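Local structure of glyoxylate reductase (Paecilomyces sp. J18, 3WNV) at residues Arg56-Thr61 and Gly88-Ile92; Lys80-Gly86 and Gly101-Thr107; Asp235-Asn241 and Lys261-Leu267. The protein probably reduces glyoxylate to glycolate with a nicotinamide cofactor, as a member of the D-2-hydroxyacid dehydrogenase family. All blocks are in the same frame, centred on the assembly; numbering follows the deposited sequence.

Overall arrangement
Interactions 1 and 2 both reach one parallel five-stranded sheet, in which strands 51-57, 81-85 and 103-105 are consecutive neighbours; interaction 3 lies in the separate seven-stranded parallel sheet of the NAD-binding domain. The first two contacts are about 10 Å apart between centres and touch directly, with Arg56 O 2.8 Å from Asn85 N. Their segments alternate along the chain, and both are complete before interaction 3 begins. Interaction 3 is centred about 28 Å from interaction 1 and about 35 Å from interaction 2, on the opposite side of the chain's centre from the latter. The arrangement is consistent with the two-domain architecture of this dehydrogenase family, with the sulfate of interaction 1 contacted from both parts.

Interaction 1 of 3, residues Arg56-Thr61 and Gly88-Ile92; sequences RSNIST and GYDNI. With SO4 (sulfate ion), chain C.
Arg56, Asn58 and Asn91 join two loops at the C-terminal ends of neighbouring strands in a parallel alpha/beta sheet, beside a bound sulfate. Each loop contains a type I turn, Asn58-Thr61 on one side and Tyr89-Ile92 on the other, and the amide of Asn91 is used at both ends to connect them. Its CG sits between the backbone N and the carbonyl carbon (chi1 48°), which directs the amide at the opposite loop. Arg56 NH1 donates to Asn91 OD1 at 3.0 Å, with the acceptor near the guanidinium plane. The two flat groups are almost perpendicular, 86° apart, and NH1 stands above the carbonyl plane of Asn91, 61° out of it. The aliphatic CG1 of Ile92 also approaches Arg56 NH1, at 3.4 Å. At the other end of the amide, Asn91 ND2 donates to Asn58 OD1 over 2.9 Å. That oxygen also receives a bond from a water, 2.8 Å from Asn58 OD1, which in turn accepts from Asp90 N. Asn58 ND2 then donates to Gly88 O at 3.2 Å, so both ends of this second amide have partners and its rotation is fixed. Within its turn, Thr61 OG1 donates to Asn58 O, 2.8 Å away, on the same face of that carbonyl as Thr61 N. Sulfate O3 lies 2.8 Å from its donor Gly88 N, and Asn58 ND2 is equally near O3. The ion, probably from the crystallisation liquor, is also bonded by Ala87 N and Arg244 NH2, which suggests an anion-accepting pocket in the cleft. Strand 81-85 runs beside strand 51-57, with His84 touching both Asn58 and Asn91, while Ile9 of strand 5-9 packs against Arg56.

Interaction 2 of 3, residues Lys80-Gly86 and Gly101-Thr107; sequences KYICHNG and GIAISST
Ile82 lies alongside Ile104, both pointing the same way, and crosses Ile102 obliquely, on one face of a parallel strand pair that closes a beta-alpha-beta unit. Strands 81-85 and 103-105 run 13° apart, linked by helix 94-99, whose Ala97 touches both Ile102 and Ile104. The closest side-chain approach in this apolar cluster is made by Ile104: its second torsion (chi2 -80°) bends CD1 toward the neighbouring strand and places it 3.5 Å from Ile82 CB. Ile82 CG1 meanwhile rests 3.7 Å from Ile102 CG2, so the CG1-CD1 arm of Ile82 lies against both isoleucines. An alanine here would lose CG1, CG2 and CD1, and would probably leave a gap between the methyl groups of Ile102 and Ile104. On the opposite face the contacts are more mixed in character. Tyr81 CD1 is 3.9 Å from Ala103 CB, with the methyl set obliquely to the ring. Further along, Ser105 OG lies 3.6 Å from Cys83 SG, and helix 297-317 covers this end through Leu311 on Cys83 and Asn310 on Ser105. The backbone confirms the parallel register: Ile82 N donates to Ala103 O at 2.9 Å, and Ile82 O accepts from Ser105 N at 3.1 Å, both partners being on the same strand and flanking Ile104, as parallel pairing requires. The imidazole of His84 turns its NE2 to Gly88 O beyond the segment, while a water links His84 O to Ser105 OG. At the C-terminal end the pairing continues past the regular strands, where Thr107 N donates to Gly86 O at 2.9 Å and Gly86 N returns a weak bond to Thr107 OG1.

Interaction 3 of 3, residues Asp235-Asn241 and Lys261-Leu267; sequences DGVVIVN and KVASVGL
The carboxylate of Asp235 meets Lys261 NZ neither squarely at its edge nor over a face: the ammonium approaches OD1 on the anti side, 32° out of the carboxylate plane and 2.7 Å from the oxygen. The two side chains cross at about a right angle in this salt bridge, and NZ has a second acceptor in Met233 O. At the other end, the amide of Asn241 bonds outside the pair, OD1 with Ala243 N and ND2 with Arg244 O, while Asn241 CB rests 3.7 Å from Leu267 CD2. Between these ends run strands 237-241 and 262-267, parallel to within 10°, of the beta-alpha-beta unit that includes helix 250-259 in the Rossmann-type domain. Val237 O accepts from Ala263 N at 2.8 Å, and Gly266 N donates to Ile239 O at 2.9 Å. The Ile239 and Val262 side chains cross at about a right angle, with CD1 of Ile239 3.9 Å from CG2 of Val262; Leu253 of that helix touches Ile239 and Leu257 touches Val262. Gly266 lies where a side chain would be tight against Val240 CG2. Ser264 N, buried here, has no partner in the model, whereas Ser264 OG bonds Arg285 O. The chemistry grades from an ion pair at the solvent-facing end, where Met233 O probably holds the ammonium in place, through buried aliphatic packing to an amide that ties the strand end to the loop holding Arg244.

Interaction 1 of 3, residues Arg56-Thr61 and Gly88-Ile92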
loop_
_atom_site.group_PDB
_atom_site.type_symbol
_atom_site.label_atom_id
_atom_site.label_comp_id
_atom_site.label_asym_id
_atom_site.label_seq_id
_atom_site.Cartn_x
_atom_site.Cartn_y
_atom_site.Cartn_z
ATOM N N ARG A 56 3.714 -15.268 -3.124
ATOM C CA ARG A 56 2.569 -14.645 -3.767
ATOM C C ARG A 56 2.753 -13.154 -3.728
ATOM O O ARG A 56 3.654 -12.639 -3.047
ATOM C CB ARG A 56 1.252 -15.043 -3.068
ATOM C CG ARG A 56 1.068 -14.429 -1.682
ATOM C CD ARG A 56 -0.300 -14.789 -1.106
ATOM N NE ARG A 56 -1.418 -14.224 -1.904
ATOM C CZ ARG A 56 -1.943 -13.004 -1.712
ATOM N NH1 ARG A 56 -1.446 -12.181 -0.789
ATOM N NH2 ARG A 56 -2.984 -12.601 -2.446
ATOM N N SER A 57 1.873 -12.434 -4.417
ATOM C CA SER A 57 1.942 -10.964 -4.412
ATOM C C SER A 57 0.567 -10.292 -4.336
ATOM O O SER A 57 -0.464 -10.951 -4.533
ATOM C CB SER A 57 2.639 -10.487 -5.669
ATOM O OG SER A 57 1.898 -10.892 -6.823
ATOM N N ASN A 58 0.545 -8.976 -4.111
ATOM C CA ASN A 58 -0.736 -8.264 -4.172
ATOM C C ASN A 58 -1.370 -8.412 -5.547
ATOM O O ASN A 58 -2.563 -8.688 -5.666
ATOM C CB ASN A 58 -0.563 -6.793 -3.786
ATOM C CG ASN A 58 -0.526 -6.589 -2.274
ATOM O OD1 ASN A 58 -1.227 -7.276 -1.502
ATOM N ND2 ASN A 58 0.286 -5.638 -1.836
ATOM N N ILE A 59 -0.573 -8.282 -6.605
ATOM C CA ILE A 59 -1.150 -8.431 -7.940
ATOM C C ILE A 59 -1.750 -9.812 -8.196
ATOM O O ILE A 59 -2.785 -9.934 -8.883
ATOM C CB ILE A 59 -0.099 -8.077 -9.029
ATOM C CG1 ILE A 59 0.150 -6.574 -9.001
ATOM C CG2 ILE A 59 -0.574 -8.458 -10.377
ATOM C CD1 ILE A 59 1.332 -6.165 -9.852
ATOM N N SER A 60 -1.120 -10.866 -7.644
ATOM C CA SER A 60 -1.527 -12.256 -7.899
ATOM C C SER A 60 -2.893 -12.620 -7.314
ATOM O O SER A 60 -3.435 -13.691 -7.617
ATOM C CB SER A 60 -0.475 -13.259 -7.376
ATOM O OG SER A 60 -0.389 -13.251 -5.931
ATOM N N THR A 61 -3.450 -11.721 -6.505
ATOM C CA THR A 61 -4.783 -11.900 -5.926
ATOM C C THR A 61 -5.809 -12.122 -7.055
ATOM O O THR A 61 -6.801 -12.832 -6.897
ATOM C CB THR A 61 -5.158 -10.674 -5.083
ATOM O OG1 THR A 61 -4.139 -10.453 -4.109
ATOM C CG2 THR A 61 -6.453 -10.934 -4.308
ATOM N N GLY A 88 1.672 -3.946 2.133
ATOM C CA GLY A 88 0.337 -4.179 2.658
ATOM C C GLY A 88 -0.047 -5.620 2.345
ATOM O O GLY A 88 0.306 -6.141 1.289
ATOM N N TYR A 89 -0.779 -6.253 3.254
ATOM C CA TYR A 89 -1.194 -7.663 3.052
ATOM C C TYR A 89 -2.614 -7.879 3.559
ATOM O O TYR A 89 -2.901 -8.872 4.220
ATOM C CB TYR A 89 -0.200 -8.612 3.727
ATOM C CG TYR A 89 0.262 -8.150 5.097
ATOM C CD1 TYR A 89 1.355 -7.289 5.232
ATOM C CD2 TYR A 89 -0.410 -8.556 6.259
ATOM C CE1 TYR A 89 1.792 -6.875 6.469
ATOM C CE2 TYR A 89 0.024 -8.154 7.502
ATOM C CZ TYR A 89 1.100 -7.289 7.603
ATOM O OH TYR A 89 1.492 -6.886 8.851
ATOM N N ASP A 90 -3.503 -6.927 3.273
ATOM C CA ASP A 90 -4.850 -7.007 3.809
ATOM C C ASP A 90 -5.619 -8.058 3.023
ATOM O O ASP A 90 -6.761 -8.385 3.369
ATOM C CB ASP A 90 -5.533 -5.618 3.811
ATOM C CG ASP A 90 -5.498 -4.953 2.462
ATOM O OD1 ASP A 90 -6.373 -5.248 1.614
ATOM O OD2 ASP A 90 -4.599 -4.121 2.236
ATOM N N ASN A 91 -4.977 -8.656 2.002
ATOM C CA ASN A 91 -5.599 -9.814 1.313
ATOM C C ASN A 91 -5.122 -11.192 1.843
ATOM O O ASN A 91 -5.391 -12.255 1.255
ATOM C CB ASN A 91 -5.391 -9.714 -0.196
ATOM C CG ASN A 91 -3.970 -9.414 -0.546
ATOM O OD1 ASN A 91 -3.033 -9.779 0.206
ATOM N ND2 ASN A 91 -3.779 -8.691 -1.643
ATOM N N ILE A 92 -4.411 -11.179 2.968
ATOM C CA ILE A 92 -4.110 -12.423 3.679
ATOM C C ILE A 92 -4.740 -12.360 5.077
ATOM O O ILE A 92 -4.573 -11.365 5.795
ATOM C CB ILE A 92 -2.619 -12.591 3.873
ATOM C CG1 ILE A 92 -1.903 -12.479 2.537
ATOM C CG2 ILE A 92 -2.305 -13.918 4.602
ATOM C CD1 ILE A 92 -0.382 -12.611 2.657
HETATM S S SO4 C . 1.801 -2.224 -1.267
HETATM O O1 SO4 C . 0.799 -1.187 -1.443
HETATM O O2 SO4 C . 2.906 -1.774 -0.425
HETATM O O3 SO4 C . 1.128 -3.337 -0.535
HETATM O O4 SO4 C . 2.338 -2.628 -2.551
HETATM O O HOH W 1 -2.599 -5.878 0.517
#

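Interaction 2 of 3, residues Lys80-Gly86 and Gly101-Thr107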
loop_
_atom_site.group_PDB
_atom_site.type_symbol
_atom_site.label_atom_id
_atom_site.label_comp_id
_atom_site.label_asym_id
_atom_site.label_seq_id
_atom_site.Cartn_x
_atom_site.Cartn_y
_atom_site.Cartn_z
ATOM N N LYS A 80 4.130 -24.163 5.302
ATOM C CA LYS A 80 4.616 -23.568 6.544
ATOM C C LYS A 80 4.898 -22.091 6.436
ATOM O O LYS A 80 5.020 -21.433 7.448
ATOM C CB LYS A 80 5.807 -24.341 7.117
ATOM C CG LYS A 80 5.434 -25.790 7.417
ATOM C CD LYS A 80 6.123 -26.351 8.659
ATOM C CE LYS A 80 7.641 -26.212 8.595
ATOM N NZ LYS A 80 8.337 -27.219 9.467
ATOM N N TYR A 81 5.001 -21.584 5.207
ATOM C CA TYR A 81 5.403 -20.207 4.934
ATOM C C TYR A 81 4.616 -19.648 3.762
ATOM O O TYR A 81 4.387 -20.337 2.756
ATOM C CB TYR A 81 6.888 -20.118 4.583
ATOM C CG TYR A 81 7.764 -20.642 5.667
ATOM C CD1 TYR A 81 8.102 -19.848 6.764
ATOM C CD2 TYR A 81 8.222 -21.946 5.627
ATOM C CE1 TYR A 81 8.884 -20.369 7.798
ATOM C CE2 TYR A 81 9.015 -22.459 6.644
ATOM C CZ TYR A 81 9.336 -21.659 7.723
ATOM O OH TYR A 81 10.110 -22.176 8.727
ATOM N N ILE A 82 4.238 -18.383 3.861
ATOM C CA ILE A 82 3.749 -17.658 2.711
ATOM C C ILE A 82 4.535 -16.392 2.683
ATOM O O ILE A 82 4.522 -15.607 3.646
ATOM C CB ILE A 82 2.269 -17.291 2.835
ATOM C CG1 ILE A 82 1.429 -18.549 2.817
ATOM C CG2 ILE A 82 1.817 -16.369 1.658
ATOM C CD1 ILE A 82 -0.024 -18.236 3.265
ATOM N N CYS A 83 5.262 -16.200 1.596
ATOM C CA CYS A 83 6.114 -15.046 1.441
ATOM C C CYS A 83 5.469 -14.130 0.434
ATOM O O CYS A 83 5.360 -14.446 -0.747
ATOM C CB CYS A 83 7.523 -15.496 1.024
ATOM S SG CYS A 83 8.288 -16.581 2.317
ATOM N N HIS A 84 5.004 -12.980 0.927
ATOM C CA HIS A 84 4.154 -12.067 0.198
ATOM C C HIS A 84 4.901 -10.833 -0.308
ATOM O O HIS A 84 5.667 -10.193 0.428
ATOM C CB HIS A 84 3.008 -11.630 1.156
ATOM C CG HIS A 84 2.114 -10.548 0.596
ATOM N ND1 HIS A 84 1.104 -10.807 -0.312
ATOM C CD2 HIS A 84 2.102 -9.212 0.812
ATOM C CE1 HIS A 84 0.477 -9.664 -0.594
ATOM N NE2 HIS A 84 1.079 -8.686 0.060
ATOM N N ASN A 85 4.677 -10.511 -1.574
ATOM C CA ASN A 85 5.263 -9.333 -2.199
ATOM C C ASN A 85 4.301 -8.176 -1.990
ATOM O O ASN A 85 3.226 -8.087 -2.606
ATOM C CB ASN A 85 5.522 -9.594 -3.677
ATOM C CG ASN A 85 6.214 -8.430 -4.337
ATOM O OD1 ASN A 85 6.121 -7.306 -3.856
ATOM N ND2 ASN A 85 6.907 -8.682 -5.429
ATOM N N GLY A 86 4.686 -7.284 -1.094
ATOM C CA GLY A 86 3.844 -6.111 -0.816
ATOM C C GLY A 86 4.037 -5.638 0.610
ATOM O O GLY A 86 4.281 -6.450 1.484
ATOM N N GLY A 101 -0.641 -22.925 11.345
ATOM C CA GLY A 101 0.800 -23.146 11.466
ATOM C C GLY A 101 1.626 -22.557 10.316
ATOM O O GLY A 101 2.690 -23.070 9.971
ATOM N N ILE A 102 1.155 -21.472 9.732
ATOM C CA ILE A 102 1.846 -20.825 8.599
ATOM C C ILE A 102 2.401 -19.449 8.996
ATOM O O ILE A 102 1.676 -18.612 9.533
ATOM C CB ILE A 102 0.883 -20.649 7.395
ATOM C CG1 ILE A 102 0.281 -21.989 6.973
ATOM C CG2 ILE A 102 1.577 -19.928 6.224
ATOM C CD1 ILE A 102 -0.841 -21.830 5.953
ATOM N N ALA A 103 3.688 -19.229 8.730
ATOM C CA ALA A 103 4.343 -17.942 8.992
ATOM C C ALA A 103 4.286 -17.103 7.738
ATOM O O ALA A 103 4.460 -17.640 6.638
ATOM C CB ALA A 103 5.784 -18.155 9.433
ATOM N N ILE A 104 4.030 -15.796 7.884
ATOM C CA ILE A 104 3.879 -14.902 6.747
ATOM C C ILE A 104 4.945 -13.818 6.803
ATOM O O ILE A 104 5.197 -13.250 7.867
ATOM C CB ILE A 104 2.528 -14.158 6.835
ATOM C CG1 ILE A 104 1.386 -15.159 7.042
ATOM C CG2 ILE A 104 2.294 -13.284 5.620
ATOM C CD1 ILE A 104 0.936 -15.858 5.789
ATOM N N SER A 105 5.578 -13.536 5.667
ATOM C CA SER A 105 6.439 -12.365 5.543
ATOM C C SER A 105 5.880 -11.390 4.525
ATOM O O SER A 105 5.084 -11.763 3.654
ATOM C CB SER A 105 7.884 -12.803 5.195
ATOM O OG SER A 105 7.948 -13.324 3.891
ATOM N N SER A 106 6.234 -10.100 4.638
ATOM C CA SER A 106 5.789 -9.103 3.662
ATOM C C SER A 106 7.042 -8.371 3.242
ATOM O O SER A 106 8.154 -8.850 3.544
ATOM C CB SER A 106 4.809 -8.093 4.298
ATOM O OG SER A 106 5.381 -7.655 5.519
ATOM N N THR A 107 6.874 -7.235 2.573
ATOM C CA THR A 107 8.026 -6.433 2.127
ATOM C C THR A 107 7.947 -4.993 2.643
ATOM O O THR A 107 7.617 -4.096 1.861
ATOM C CB THR A 107 8.142 -6.386 0.614
ATOM O OG1 THR A 107 6.962 -5.789 0.036
ATOM C CG2 THR A 107 8.326 -7.799 0.051
HETATM O O HOH W 2 5.693 -22.149 9.909
HETATM O O HOH W 3 7.955 -11.331 1.889
#

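Interaction 3 of 3, residues Asp235-Asn241 and Lys261-Leu267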
loop_
_atom_site.group_PDB
_atom_site.type_symbol
_atom_site.label_atom_id
_atom_site.label_comp_id
_atom_site.label_asym_id
_atom_site.label_seq_id
_atom_site.Cartn_x
_atom_site.Cartn_y
_atom_site.Cartn_z
ATOM N N ASP A 235 -11.120 24.230 6.601
ATOM C CA ASP A 235 -11.634 24.605 5.269
ATOM C C ASP A 235 -10.441 24.753 4.307
ATOM O O ASP A 235 -9.438 25.385 4.664
ATOM C CB ASP A 235 -12.389 25.947 5.331
ATOM C CG ASP A 235 -13.728 25.842 6.042
ATOM O OD1 ASP A 235 -14.249 24.721 6.225
ATOM O OD2 ASP A 235 -14.287 26.902 6.387
ATOM N N GLY A 236 -10.522 24.160 3.109
ATOM C CA GLY A 236 -9.418 24.216 2.154
ATOM C C GLY A 236 -8.305 23.188 2.355
ATOM O O GLY A 236 -7.217 23.307 1.749
ATOM N N VAL A 237 -8.559 22.155 3.174
ATOM C CA VAL A 237 -7.561 21.096 3.390
ATOM C C VAL A 237 -7.274 20.421 2.058
ATOM O O VAL A 237 -8.131 20.402 1.172
ATOM C CB VAL A 237 -8.091 20.031 4.418
ATOM C CG1 VAL A 237 -9.341 19.327 3.882
ATOM C CG2 VAL A 237 -6.997 19.038 4.849
ATOM N N VAL A 238 -6.058 19.904 1.903
ATOM C CA VAL A 238 -5.715 19.043 0.790
ATOM C C VAL A 238 -5.413 17.662 1.373
ATOM O O VAL A 238 -4.652 17.530 2.352
ATOM C CB VAL A 238 -4.484 19.577 0.048
ATOM C CG1 VAL A 238 -3.952 18.515 -0.943
ATOM C CG2 VAL A 238 -4.825 20.868 -0.665
ATOM N N ILE A 239 -6.012 16.642 0.790
ATOM C CA ILE A 239 -5.829 15.264 1.302
ATOM C C ILE A 239 -5.012 14.422 0.341
ATOM O O ILE A 239 -5.316 14.383 -0.835
ATOM C CB ILE A 239 -7.199 14.583 1.612
ATOM C CG1 ILE A 239 -7.939 15.309 2.733
ATOM C CG2 ILE A 239 -7.018 13.094 1.949
ATOM C CD1 ILE A 239 -9.395 14.946 2.843
ATOM N N VAL A 240 -3.988 13.735 0.854
ATOM C CA VAL A 240 -3.182 12.798 0.044
ATOM C C VAL A 240 -3.301 11.396 0.581
ATOM O O VAL A 240 -3.236 11.201 1.802
ATOM C CB VAL A 240 -1.716 13.235 0.050
ATOM C CG1 VAL A 240 -0.797 12.178 -0.598
ATOM C CG2 VAL A 240 -1.540 14.604 -0.637
ATOM N N ASN A 241 -3.468 10.425 -0.318
ATOM C CA ASN A 241 -3.520 9.028 0.052
ATOM C C ASN A 241 -2.768 8.175 -0.910
ATOM O O ASN A 241 -3.133 8.077 -2.033
ATOM C CB ASN A 241 -4.979 8.564 0.082
ATOM C CG ASN A 241 -5.180 7.280 0.833
ATOM O OD1 ASN A 241 -4.266 6.780 1.419
ATOM N ND2 ASN A 241 -6.391 6.797 0.846
ATOM N N LYS A 261 -15.192 22.150 1.031
ATOM C CA LYS A 261 -14.500 21.859 2.301
ATOM C C LYS A 261 -13.068 21.404 2.030
ATOM O O LYS A 261 -12.113 21.863 2.671
ATOM C CB LYS A 261 -15.237 20.750 3.065
ATOM C CG LYS A 261 -14.570 20.364 4.377
ATOM C CD LYS A 261 -14.832 21.455 5.404
ATOM C CE LYS A 261 -13.848 21.380 6.550
ATOM N NZ LYS A 261 -14.126 22.445 7.579
ATOM N N VAL A 262 -12.933 20.459 1.097
ATOM C CA VAL A 262 -11.628 19.970 0.682
ATOM C C VAL A 262 -11.262 20.686 -0.620
ATOM O O VAL A 262 -12.029 20.659 -1.596
ATOM C CB VAL A 262 -11.661 18.436 0.488
ATOM C CG1 VAL A 262 -10.340 17.929 -0.113
ATOM C CG2 VAL A 262 -11.981 17.702 1.831
ATOM N N ALA A 263 -10.103 21.330 -0.650
ATOM C CA ALA A 263 -9.715 22.110 -1.810
ATOM C C ALA A 263 -9.286 21.186 -2.967
ATOM O O ALA A 263 -9.624 21.405 -4.146
ATOM C CB ALA A 263 -8.601 23.079 -1.440
ATOM N N SER A 264 -8.542 20.138 -2.632
ATOM C CA SER A 264 -8.020 19.236 -3.645
ATOM C C SER A 264 -7.599 17.947 -2.978
ATOM O O SER A 264 -7.493 17.885 -1.753
ATOM C CB SER A 264 -6.835 19.843 -4.387
ATOM O OG SER A 264 -6.472 18.982 -5.476
ATOM N N VAL A 265 -7.376 16.921 -3.783
ATOM C CA VAL A 265 -6.814 15.678 -3.279
ATOM C C VAL A 265 -5.713 15.214 -4.211
ATOM O O VAL A 265 -5.710 15.528 -5.393
ATOM C CB VAL A 265 -7.817 14.534 -3.119
ATOM C CG1 VAL A 265 -8.893 14.867 -2.048
ATOM C CG2 VAL A 265 -8.491 14.211 -4.489
ATOM N N GLY A 266 -4.788 14.459 -3.639
ATOM C CA GLY A 266 -3.691 13.851 -4.383
ATOM C C GLY A 266 -3.750 12.363 -4.066
ATOM O O GLY A 266 -3.249 11.934 -3.022
ATOM N N LEU A 267 -4.336 11.578 -4.964
ATOM C CA LEU A 267 -4.598 10.158 -4.667
ATOM C C LEU A 267 -3.865 9.210 -5.588
ATOM O O LEU A 267 -3.783 9.469 -6.777
ATOM C CB LEU A 267 -6.103 9.869 -4.804
ATOM C CG LEU A 267 -6.990 10.792 -3.942
ATOM C CD1 LEU A 267 -8.446 10.420 -4.185
ATOM C CD2 LEU A 267 -6.659 10.695 -2.438
#